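Long-range contacts in UPF0311 protein RPA1785 (Rhodopseudomonas palustris, PDB 3C5O), which is of unknown function but folds as a closed antiparallel beta-barrel and belongs to the UPF0311 (DUF3237) family: residues F13-R18 against I149-V154; E46-Q51 against F76-G81; A82-E87 against F121-P126; I113-R118 against G138-H143. One frame throughout, in Å; residues are numbered along the deposited sequence. Where two conformers were deposited one is given.

In the fold
All four contacts lie in one closed barrel of eight antiparallel strands that follow one another in chain order. Interaction 1 pairs the first strand, 9-27, with the last, 146-154, and so closes the barrel; the other three are nested within the loop it makes. Interaction 2 joins strands 48-62 and 68-78, interaction 3 strands 83-93 and 114-122, and interaction 4 strands 114-122 and 136-142. Interactions 3 and 4 share strand 114-122, yet their centres are about 21 Å apart. Interaction 1 lies about 9 Å from interaction 4, centre to centre, and Phe-13 reaches both Ile-48 and Phe-121, so side chains from distant parts of the sequence meet inside the barrel.

Interaction 1: residues F13-R18 against I149-V154; sequences FTITAR and IDVHQV
Phe-13 and Val-151 lie side by side on the packed face of this strand pair. Val-151 CB sits over one face of the phenyl ring, 4.2 Å from its centroid, a CH-pi contact, and CG2 comes within 3.8 Å of Phe-13 CE2. Phe-13 CG stands between the backbone N and the carbonyl carbon (chi1 53°), and the ring beyond it reaches Val-151. On the same face Ile-15 CB meets Ile-149 CG1 at 3.9 Å, while Phe-121, Trp-130 and Leu-131 add further apolar cover to Phe-13. Strands 9-27 and 146-154 are the first and last of the barrel, and their antiparallel pairing shuts it: Ile-15 and Ile-149 exchange two backbone bonds, and Val-151 N gives a 2.7 Å bond to Phe-13 O, whereas the return bond from Phe-13 N is long and weak. The other face is more open and polar. There Thr-14 OG1 donates to Asp-150 OD1 at 2.7 Å, the two side chains pointing the same way, and the hydroxyl also bonds to Tyr-11 OH. An alanine in place of Thr-14 would probably leave both Asp-150 OD1 and Tyr-11 OH without this partner. Pro-5 of the second subunit packs on Asp-150.

Interaction 2: residues E46-Q51 against F76-G81; sequences EGISGQ and FETDDG
Ile-48 and Phe-76 meet on the buried side of this strand pair, their side chains crossing at about a right angle. Ile-48 CG1 is anti to the backbone N (chi1 -173°), and CD1 beyond it comes to 3.9 Å from Phe-76 CE1. Phe-76 CG takes the crowded position between the backbone N and the carbonyl carbon (chi1 65°); its CB lies 3.3 Å from Gln-51 O, and Thr-78 CG2 sits at the ring edge. Gly-50 lies here with its CA 3.9 Å from that of Thr-78, and a beta carbon on it would come tight against Phe-76 CD1 and Glu-77 O. Toward the exposed end of the contact, Asp-79 N bonds to Ser-49 O at 2.9 Å, and a water accepts from Ser-49 N while donating to Asp-79 OD1. Thr-78 OG1 is turned toward the chain that follows: it donates to Asp-80 OD1 at 2.6 Å and takes a bond from Ala-82 N. Asp-80 OD1 is also bonded to Tyr-128 OH. These bonds brace the type I turn from Thr-78 to Gly-81, which leads out of strand 68-78. Gln-51 and Glu-77 exchange two backbone bonds, the ladder expected of an antiparallel hairpin, here strands 48-62 and 68-78 of the barrel.

Interaction 3: residues A82-E87 against F121-P126; sequences AVVYVE and FETGHP
Tyr-85 and Glu-122 form an antiparallel hydrogen-bonded pair, each backbone N giving to the other's O, with Tyr-85 N to Glu-122 O at 3.0 Å, and Val-86 and Phe-121 follow as a non-hydrogen-bonded pair. On the face of the first pair the two side chains run side by side. Glu-122 comes to the edge of the tyrosine ring, with OE1 3.4 Å from Tyr-85 CD2 and the carboxylate plane turned 73° from that of the ring. The same OE1 makes a salt bridge to Arg-33 of the third subunit, and OE2 makes one to Arg-120 of its own chain. An alanine in place of Glu-122 would probably leave both arginines without this charge partner and take the carboxylate away from the Tyr-85 ring edge. On the opposite face Phe-121 packs against two valines, both near CD1: Val-84 CG1 also lies 3.8 Å from its CB, and Val-86 CG2 approaches the ring edge at CD1 from 3.9 Å. The ring of Phe-136 meets that of Phe-121 edge-to-face. Beyond Glu-122 the two chains keep their spacing, but the contact is carried by side chains. Thr-123 OG1, anti to its backbone N (chi1 -171°), donates to Val-83 O at 3.0 Å from above the carbonyl plane, 48° out of it. Further on, Ala-82 CB packs at 3.4 Å against His-125 CB, and His-125 ND1 is bonded to Asn-127 N. The antiparallel pairing belongs to strands 83-93 and 114-122, neighbours in the closed beta-barrel.

Interaction 4: residues I113-R118 against G138-H143; sequences IYFRTR and GSAARH
In the pairing of barrel strands 114-122 and 136-142, Ala-140 sets its methyl squarely over the ring of Phe-115. CB stands 3.5 Å from the ring centroid and only 8° off the normal, a close CH-pi contact. Phe-115 CG is anti to the backbone N (chi1 -173°), and the ring beyond it lies against Ala-140 CB. The ring also has a cation-pi partner in Arg-92, and Val-147 packs on it from strand 146-154, the neighbour of 136-142. The backbone ladder is antiparallel: Ala-140 N gives to Phe-115 O at 2.8 Å, and Thr-117 and Gly-138 exchange two bonds, Gly-138 N reaching Thr-117 O from above the carbonyl plane. Glycine suits that site, since a beta carbon there would clash with Thr-117 OG1, which is bonded to Asn-88 OD1. On the other face of the sheet Arg-116 folds back at chi2 (-80°), and Ser-139 OG lies over one face of its guanidinium, 3.4 Å from NH1 but at too poor an angle for a hydrogen bond. NH1 donates weakly to Phe-115 O, and NH2 bonds to Leu-155 O of the second subunit.

Interaction 1: residues F13-R18 against I149-V154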
# COMPACT_ATOMS: atom_id res chain seq x y z
N PHE B 13 23.95 -9.04 2.93
CA PHE B 13 24.57 -8.40 1.76
C PHE B 13 24.37 -6.92 1.77
O PHE B 13 23.55 -6.41 2.53
CB PHE B 13 24.08 -9.02 0.42
CG PHE B 13 22.58 -9.08 0.26
CD1 PHE B 13 21.89 -10.26 0.53
CD2 PHE B 13 21.86 -7.97 -0.17
CE1 PHE B 13 20.52 -10.32 0.39
CE2 PHE B 13 20.47 -8.03 -0.32
CZ PHE B 13 19.81 -9.21 -0.04
N THR B 14 25.11 -6.23 0.91
CA THR B 14 25.01 -4.79 0.75
C THR B 14 24.50 -4.40 -0.65
O THR B 14 24.97 -4.95 -1.66
CB THR B 14 26.34 -4.10 1.09
OG1 THR B 14 26.70 -4.43 2.43
CG2 THR B 14 26.23 -2.59 0.98
N ILE B 15 23.49 -3.52 -0.68
CA ILE B 15 22.99 -2.88 -1.91
C ILE B 15 23.51 -1.45 -1.96
O ILE B 15 23.27 -0.66 -1.03
CB ILE B 15 21.43 -2.79 -1.96
CG1 ILE B 15 20.78 -4.18 -1.88
CG2 ILE B 15 20.96 -2.05 -3.22
CD1 ILE B 15 19.25 -4.13 -1.75
N THR B 16 24.22 -1.13 -3.03
CA THR B 16 24.69 0.21 -3.27
C THR B 16 23.86 0.78 -4.43
O THR B 16 23.99 0.31 -5.55
CB THR B 16 26.18 0.21 -3.64
OG1 THR B 16 26.94 -0.33 -2.56
CG2 THR B 16 26.69 1.62 -3.93
N ALA B 17 22.99 1.75 -4.17
CA ALA B 17 22.21 2.34 -5.23
C ALA B 17 22.71 3.74 -5.64
O ALA B 17 22.73 4.66 -4.82
CB ALA B 17 20.74 2.40 -4.83
N ARG B 18 23.12 3.88 -6.91
CA ARG B 18 23.46 5.21 -7.46
C ARG B 18 22.16 5.99 -7.67
O ARG B 18 21.20 5.50 -8.29
CB ARG B 18 24.25 5.11 -8.79
CG ARG B 18 25.43 4.14 -8.79
CD ARG B 18 26.29 4.12 -10.12
NE ARG B 18 25.60 4.31 -11.44
CZ ARG B 18 25.41 5.50 -12.04
NH1 ARG B 18 25.80 6.65 -11.47
NH2 ARG B 18 24.80 5.55 -13.23
N ILE B 149 23.03 0.34 1.49
CA ILE B 149 22.15 -0.33 2.44
C ILE B 149 22.80 -1.64 2.80
O ILE B 149 22.98 -2.50 1.95
CB ILE B 149 20.78 -0.80 1.81
CG1 ILE B 149 20.34 0.00 0.54
CG2 ILE B 149 19.71 -1.06 2.92
CD1 ILE B 149 19.80 1.31 0.75
N ASP B 150 23.10 -1.81 4.08
CA ASP B 150 23.56 -3.07 4.60
C ASP B 150 22.35 -3.85 5.03
O ASP B 150 21.62 -3.43 5.94
CB ASP B 150 24.49 -2.84 5.78
CG ASP B 150 25.76 -2.16 5.37
OD1 ASP B 150 26.41 -2.63 4.41
OD2 ASP B 150 26.12 -1.15 6.01
N VAL B 151 22.13 -4.98 4.38
CA VAL B 151 20.90 -5.76 4.54
C VAL B 151 21.14 -6.90 5.54
O VAL B 151 22.11 -7.65 5.42
CB VAL B 151 20.38 -6.33 3.17
CG1 VAL B 151 19.10 -7.16 3.36
CG2 VAL B 151 20.11 -5.20 2.15
N HIS B 152 20.26 -7.01 6.52
CA HIS B 152 20.36 -8.01 7.54
C HIS B 152 19.14 -8.90 7.50
O HIS B 152 18.02 -8.41 7.42
CB HIS B 152 20.45 -7.33 8.90
CG HIS B 152 21.59 -6.37 9.00
ND1 HIS B 152 22.83 -6.74 9.46
CD2 HIS B 152 21.70 -5.07 8.65
CE1 HIS B 152 23.65 -5.70 9.42
NE2 HIS B 152 22.99 -4.68 8.93
N GLN B 153 19.36 -10.21 7.54
CA GLN B 153 18.30 -11.19 7.58
C GLN B 153 17.78 -11.29 9.01
O GLN B 153 18.59 -11.47 9.93
CB GLN B 153 18.86 -12.54 7.15
CG GLN B 153 17.84 -13.62 6.94
CD GLN B 153 18.46 -14.99 6.71
OE1 GLN B 153 17.82 -15.90 6.19
NE2 GLN B 153 19.71 -15.14 7.13
N VAL B 154 16.47 -11.15 9.21
CA VAL B 154 15.89 -11.35 10.54
C VAL B 154 15.65 -12.83 10.79
O VAL B 154 14.91 -13.51 10.04
CB VAL B 154 14.58 -10.59 10.79
CG1 VAL B 154 13.97 -10.98 12.16
CG2 VAL B 154 14.79 -9.08 10.70

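Interaction 2: residues E46-Q51 against F76-G81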
# COMPACT_ATOMS: atom_id res chain seq x y z
N GLU B 46 28.01 -12.71 0.47
CA GLU B 46 28.41 -14.10 0.20
C GLU B 46 27.33 -14.78 -0.61
O GLU B 46 26.17 -14.81 -0.21
CB GLU B 46 28.59 -14.90 1.49
CG GLU B 46 29.72 -14.49 2.39
CD GLU B 46 30.12 -15.62 3.33
OE1 GLU B 46 29.58 -16.75 3.17
OE2 GLU B 46 30.98 -15.38 4.22
N GLY B 47 27.71 -15.33 -1.76
CA GLY B 47 26.73 -16.04 -2.60
C GLY B 47 25.63 -15.15 -3.15
O GLY B 47 24.51 -15.62 -3.42
N ILE B 48 25.94 -13.87 -3.29
CA ILE B 48 25.08 -12.97 -4.06
C ILE B 48 25.90 -11.83 -4.65
O ILE B 48 26.63 -11.15 -3.94
CB ILE B 48 23.85 -12.48 -3.25
CG1 ILE B 48 22.89 -11.68 -4.13
CG2 ILE B 48 24.28 -11.78 -1.97
CD1 ILE B 48 21.50 -11.53 -3.55
N SER B 49 25.82 -11.68 -5.96
CA SER B 49 26.53 -10.63 -6.66
C SER B 49 25.67 -10.14 -7.81
O SER B 49 25.38 -10.88 -8.75
CB SER B 49 27.87 -11.12 -7.18
OG SER B 49 28.37 -10.23 -8.15
N GLY B 50 25.25 -8.88 -7.74
CA GLY B 50 24.29 -8.37 -8.68
C GLY B 50 24.54 -6.95 -9.11
O GLY B 50 25.39 -6.26 -8.58
N GLN B 51 23.79 -6.52 -10.11
CA GLN B 51 23.88 -5.18 -10.63
C GLN B 51 22.47 -4.60 -10.47
O GLN B 51 21.50 -5.26 -10.83
CB GLN B 51 24.29 -5.27 -12.10
CG GLN B 51 25.31 -4.25 -12.61
CD GLN B 51 26.64 -4.26 -11.85
OE1 GLN B 51 27.14 -5.29 -11.39
NE2 GLN B 51 27.22 -3.07 -11.71
N PHE B 76 17.29 -5.67 -9.04
CA PHE B 76 18.63 -6.06 -9.43
C PHE B 76 18.66 -7.40 -10.12
O PHE B 76 17.76 -8.23 -9.94
CB PHE B 76 19.64 -5.97 -8.26
CG PHE B 76 19.38 -6.93 -7.12
CD1 PHE B 76 19.90 -8.24 -7.16
CD2 PHE B 76 18.70 -6.52 -5.98
CE1 PHE B 76 19.70 -9.13 -6.09
CE2 PHE B 76 18.50 -7.38 -4.89
CZ PHE B 76 19.01 -8.70 -4.94
N GLU B 77 19.68 -7.59 -10.94
CA GLU B 77 19.94 -8.85 -11.58
C GLU B 77 21.28 -9.46 -11.12
O GLU B 77 22.32 -8.80 -11.18
CB GLU B 77 19.93 -8.69 -13.10
CG GLU B 77 20.01 -10.02 -13.81
CD GLU B 77 19.89 -9.91 -15.32
OE1 GLU B 77 20.14 -8.80 -15.87
OE2 GLU B 77 19.55 -10.95 -15.96
N THR B 78 21.24 -10.71 -10.69
CA THR B 78 22.45 -11.40 -10.26
C THR B 78 23.29 -11.98 -11.41
O THR B 78 22.80 -12.13 -12.56
CB THR B 78 22.14 -12.52 -9.29
OG1 THR B 78 21.53 -13.60 -10.00
CG2 THR B 78 21.24 -12.02 -8.17
N ASP B 79 24.54 -12.31 -11.09
CA ASP B 79 25.48 -12.80 -12.09
C ASP B 79 25.04 -14.16 -12.67
O ASP B 79 25.49 -14.55 -13.76
CB ASP B 79 26.94 -12.83 -11.55
CG ASP B 79 27.12 -13.68 -10.27
OD1 ASP B 79 26.12 -14.03 -9.60
OD2 ASP B 79 28.29 -13.99 -9.91
N ASP B 80 24.17 -14.86 -11.95
CA ASP B 80 23.74 -16.20 -12.33
C ASP B 80 22.28 -16.19 -12.81
O ASP B 80 21.69 -17.24 -13.03
CB ASP B 80 24.01 -17.24 -11.20
CG ASP B 80 23.21 -16.96 -9.91
OD1 ASP B 80 22.84 -15.80 -9.62
OD2 ASP B 80 22.96 -17.92 -9.15
N GLY B 81 21.71 -15.00 -12.94
CA GLY B 81 20.54 -14.85 -13.80
C GLY B 81 19.21 -14.57 -13.15
O GLY B 81 18.17 -14.60 -13.84
O HOH W 1 24.96 -14.37 -7.04

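Interaction 3: residues A82-E87 against F121-P126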
# COMPACT_ATOMS: atom_id res chain seq x y z
N ALA B 82 19.22 -14.31 -11.86
CA ALA B 82 18.02 -13.91 -11.14
C ALA B 82 17.72 -12.43 -11.34
O ALA B 82 18.64 -11.60 -11.35
CB ALA B 82 18.17 -14.19 -9.67
N VAL B 83 16.44 -12.11 -11.50
CA VAL B 83 15.97 -10.74 -11.43
C VAL B 83 15.21 -10.62 -10.14
O VAL B 83 14.30 -11.39 -9.89
CB VAL B 83 15.08 -10.38 -12.64
CG1 VAL B 83 14.48 -8.99 -12.49
CG2 VAL B 83 15.91 -10.46 -13.93
N VAL B 84 15.62 -9.68 -9.30
CA VAL B 84 15.02 -9.46 -7.98
C VAL B 84 14.45 -8.06 -7.92
O VAL B 84 15.17 -7.07 -8.08
CB VAL B 84 16.04 -9.65 -6.81
CG1 VAL B 84 15.32 -9.61 -5.46
CG2 VAL B 84 16.81 -11.01 -6.95
N TYR B 85 13.14 -8.00 -7.72
CA TYR B 85 12.42 -6.74 -7.48
C TYR B 85 12.54 -6.33 -6.01
O TYR B 85 12.33 -7.14 -5.11
CB TYR B 85 10.98 -6.93 -7.94
CG TYR B 85 9.98 -5.92 -7.42
CD1 TYR B 85 10.15 -4.55 -7.65
CD2 TYR B 85 8.85 -6.33 -6.73
CE1 TYR B 85 9.25 -3.62 -7.14
CE2 TYR B 85 7.94 -5.43 -6.25
CZ TYR B 85 8.13 -4.08 -6.45
OH TYR B 85 7.19 -3.20 -5.96
N VAL B 86 12.95 -5.09 -5.77
CA VAL B 86 13.15 -4.54 -4.43
C VAL B 86 12.14 -3.45 -4.12
O VAL B 86 11.96 -2.52 -4.89
CB VAL B 86 14.56 -3.96 -4.20
CG1 VAL B 86 14.77 -3.58 -2.71
CG2 VAL B 86 15.65 -4.95 -4.66
N GLU B 87 11.48 -3.60 -2.99
CA GLU B 87 10.66 -2.56 -2.43
C GLU B 87 11.34 -2.20 -1.11
O GLU B 87 11.33 -3.01 -0.20
CB GLU B 87 9.30 -3.16 -2.16
CG GLU B 87 8.12 -2.31 -2.45
CD GLU B 87 6.83 -3.11 -2.39
OE1 GLU B 87 6.34 -3.34 -1.25
OE2 GLU B 87 6.32 -3.52 -3.46
N PHE B 121 11.83 -8.42 -1.01
CA PHE B 121 12.27 -8.95 -2.30
C PHE B 121 11.24 -9.86 -2.93
O PHE B 121 10.51 -10.57 -2.22
CB PHE B 121 13.59 -9.70 -2.12
CG PHE B 121 14.64 -8.89 -1.41
CD1 PHE B 121 15.28 -7.85 -2.07
CD2 PHE B 121 14.96 -9.16 -0.09
CE1 PHE B 121 16.22 -7.07 -1.40
CE2 PHE B 121 15.92 -8.40 0.59
CZ PHE B 121 16.55 -7.35 -0.07
N GLU B 122 11.16 -9.83 -4.23
CA GLU B 122 10.40 -10.77 -5.00
C GLU B 122 11.25 -11.30 -6.11
O GLU B 122 11.78 -10.55 -6.88
CB GLU B 122 9.18 -10.11 -5.62
CG GLU B 122 8.09 -9.75 -4.68
CD GLU B 122 6.88 -9.18 -5.39
OE1 GLU B 122 6.87 -9.15 -6.62
OE2 GLU B 122 5.93 -8.78 -4.75
N THR B 123 11.36 -12.62 -6.18
CA THR B 123 12.06 -13.29 -7.26
C THR B 123 11.58 -14.70 -7.56
O THR B 123 11.14 -15.41 -6.71
CB THR B 123 13.54 -13.32 -7.02
OG1 THR B 123 14.21 -13.78 -8.16
CG2 THR B 123 13.86 -14.15 -5.90
N GLY B 124 11.68 -15.09 -8.81
CA GLY B 124 11.29 -16.42 -9.21
C GLY B 124 12.43 -17.41 -9.18
O GLY B 124 12.23 -18.59 -9.08
N HIS B 125 13.63 -16.90 -9.28
CA HIS B 125 14.85 -17.73 -9.36
C HIS B 125 14.96 -18.69 -8.18
O HIS B 125 14.84 -18.26 -7.03
CB HIS B 125 16.12 -16.89 -9.42
CG HIS B 125 17.30 -17.63 -10.00
ND1 HIS B 125 17.96 -18.63 -9.32
CD2 HIS B 125 17.94 -17.50 -11.19
CE1 HIS B 125 18.94 -19.10 -10.08
NE2 HIS B 125 18.96 -18.41 -11.20
N PRO B 126 15.15 -19.99 -8.45
CA PRO B 126 15.22 -21.02 -7.41
C PRO B 126 16.24 -20.79 -6.31
O PRO B 126 16.00 -21.25 -5.20
CB PRO B 126 15.57 -22.30 -8.20
CG PRO B 126 15.01 -22.06 -9.52
CD PRO B 126 15.23 -20.59 -9.80

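Interaction 4: residues I113-R118 against G138-H143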
# COMPACT_ATOMS: atom_id res chain seq x y z
N ILE B 113 23.38 9.59 11.74
CA ILE B 113 22.10 9.61 11.07
C ILE B 113 21.40 8.28 11.27
O ILE B 113 21.99 7.22 11.02
CB ILE B 113 22.25 9.93 9.55
CG1 ILE B 113 22.90 11.31 9.33
CG2 ILE B 113 20.90 9.83 8.83
CD1 ILE B 113 22.18 12.48 9.96
N TYR B 114 20.15 8.34 11.74
CA TYR B 114 19.31 7.16 11.84
C TYR B 114 18.75 6.89 10.47
O TYR B 114 17.99 7.71 9.94
CB TYR B 114 18.19 7.37 12.87
CG TYR B 114 17.37 6.11 13.09
CD1 TYR B 114 17.77 5.15 14.03
CD2 TYR B 114 16.19 5.88 12.36
CE1 TYR B 114 17.01 3.99 14.23
CE2 TYR B 114 15.43 4.73 12.56
CZ TYR B 114 15.85 3.79 13.48
OH TYR B 114 15.11 2.67 13.68
N PHE B 115 19.12 5.77 9.87
CA PHE B 115 18.70 5.48 8.51
C PHE B 115 18.46 3.99 8.34
O PHE B 115 19.40 3.23 8.02
CB PHE B 115 19.73 6.04 7.52
CG PHE B 115 19.32 5.95 6.08
CD1 PHE B 115 20.21 6.35 5.08
CD2 PHE B 115 18.08 5.44 5.70
CE1 PHE B 115 19.88 6.26 3.73
CE2 PHE B 115 17.72 5.33 4.33
CZ PHE B 115 18.63 5.74 3.34
N ARG B 116 17.21 3.58 8.56
CA ARG B 116 16.82 2.19 8.64
C ARG B 116 15.58 1.93 7.80
O ARG B 116 14.67 2.78 7.72
CB ARG B 116 16.59 1.73 10.10
CG ARG B 116 17.67 2.21 11.13
CD ARG B 116 19.00 1.41 11.16
NE ARG B 116 19.89 1.94 12.21
CZ ARG B 116 20.76 2.94 12.04
NH1 ARG B 116 20.91 3.50 10.86
NH2 ARG B 116 21.53 3.37 13.04
N THR B 117 15.56 0.76 7.18
CA THR B 117 14.52 0.41 6.25
C THR B 117 14.15 -1.06 6.37
O THR B 117 14.85 -1.85 7.02
CB THR B 117 14.98 0.59 4.78
OG1 THR B 117 15.83 -0.51 4.43
CG2 THR B 117 15.75 1.87 4.57
N ARG B 118 13.04 -1.42 5.73
CA ARG B 118 12.69 -2.84 5.59
C ARG B 118 12.67 -3.15 4.10
O ARG B 118 11.74 -2.76 3.42
CB ARG B 118 11.34 -3.14 6.21
CG ARG B 118 11.06 -4.62 6.19
CD ARG B 118 9.61 -4.92 5.89
NE ARG B 118 9.51 -6.23 5.27
CZ ARG B 118 8.37 -6.86 5.03
NH1 ARG B 118 7.21 -6.33 5.39
NH2 ARG B 118 8.40 -8.06 4.46
N GLY B 138 17.27 -3.11 6.71
CA GLY B 138 18.43 -2.42 6.14
C GLY B 138 18.94 -1.29 7.01
O GLY B 138 18.15 -0.51 7.51
N SER B 139 20.25 -1.21 7.19
CA SER B 139 20.85 -0.04 7.85
C SER B 139 21.62 0.66 6.74
O SER B 139 22.48 0.03 6.09
CB SER B 139 21.77 -0.46 8.98
OG SER B 139 22.34 0.66 9.64
N ALA B 140 21.30 1.92 6.49
CA ALA B 140 21.79 2.58 5.27
C ALA B 140 22.64 3.83 5.50
O ALA B 140 22.79 4.28 6.63
CB ALA B 140 20.63 2.83 4.29
N ALA B 141 23.24 4.34 4.42
CA ALA B 141 24.06 5.54 4.49
C ALA B 141 23.82 6.40 3.25
O ALA B 141 23.83 5.88 2.14
CB ALA B 141 25.52 5.17 4.61
N ARG B 142 23.59 7.70 3.44
CA ARG B 142 23.30 8.64 2.36
C ARG B 142 24.58 9.35 1.99
O ARG B 142 25.19 10.03 2.83
CB ARG B 142 22.30 9.72 2.81
CG ARG B 142 21.13 10.07 1.88
CD ARG B 142 21.32 9.90 0.36
NE ARG B 142 21.67 11.16 -0.30
CZ ARG B 142 20.84 11.96 -0.96
NH1 ARG B 142 19.55 11.66 -1.09
NH2 ARG B 142 21.31 13.07 -1.51
N HIS B 143 25.01 9.18 0.74
CA HIS B 143 26.06 10.01 0.17
C HIS B 143 25.47 10.86 -0.96
O HIS B 143 24.28 10.74 -1.28
CB HIS B 143 27.23 9.17 -0.28
CG HIS B 143 27.85 8.38 0.84
ND1 HIS B 143 27.69 7.01 0.96
CD2 HIS B 143 28.60 8.76 1.89
CE1 HIS B 143 28.34 6.58 2.03
NE2 HIS B 143 28.91 7.63 2.61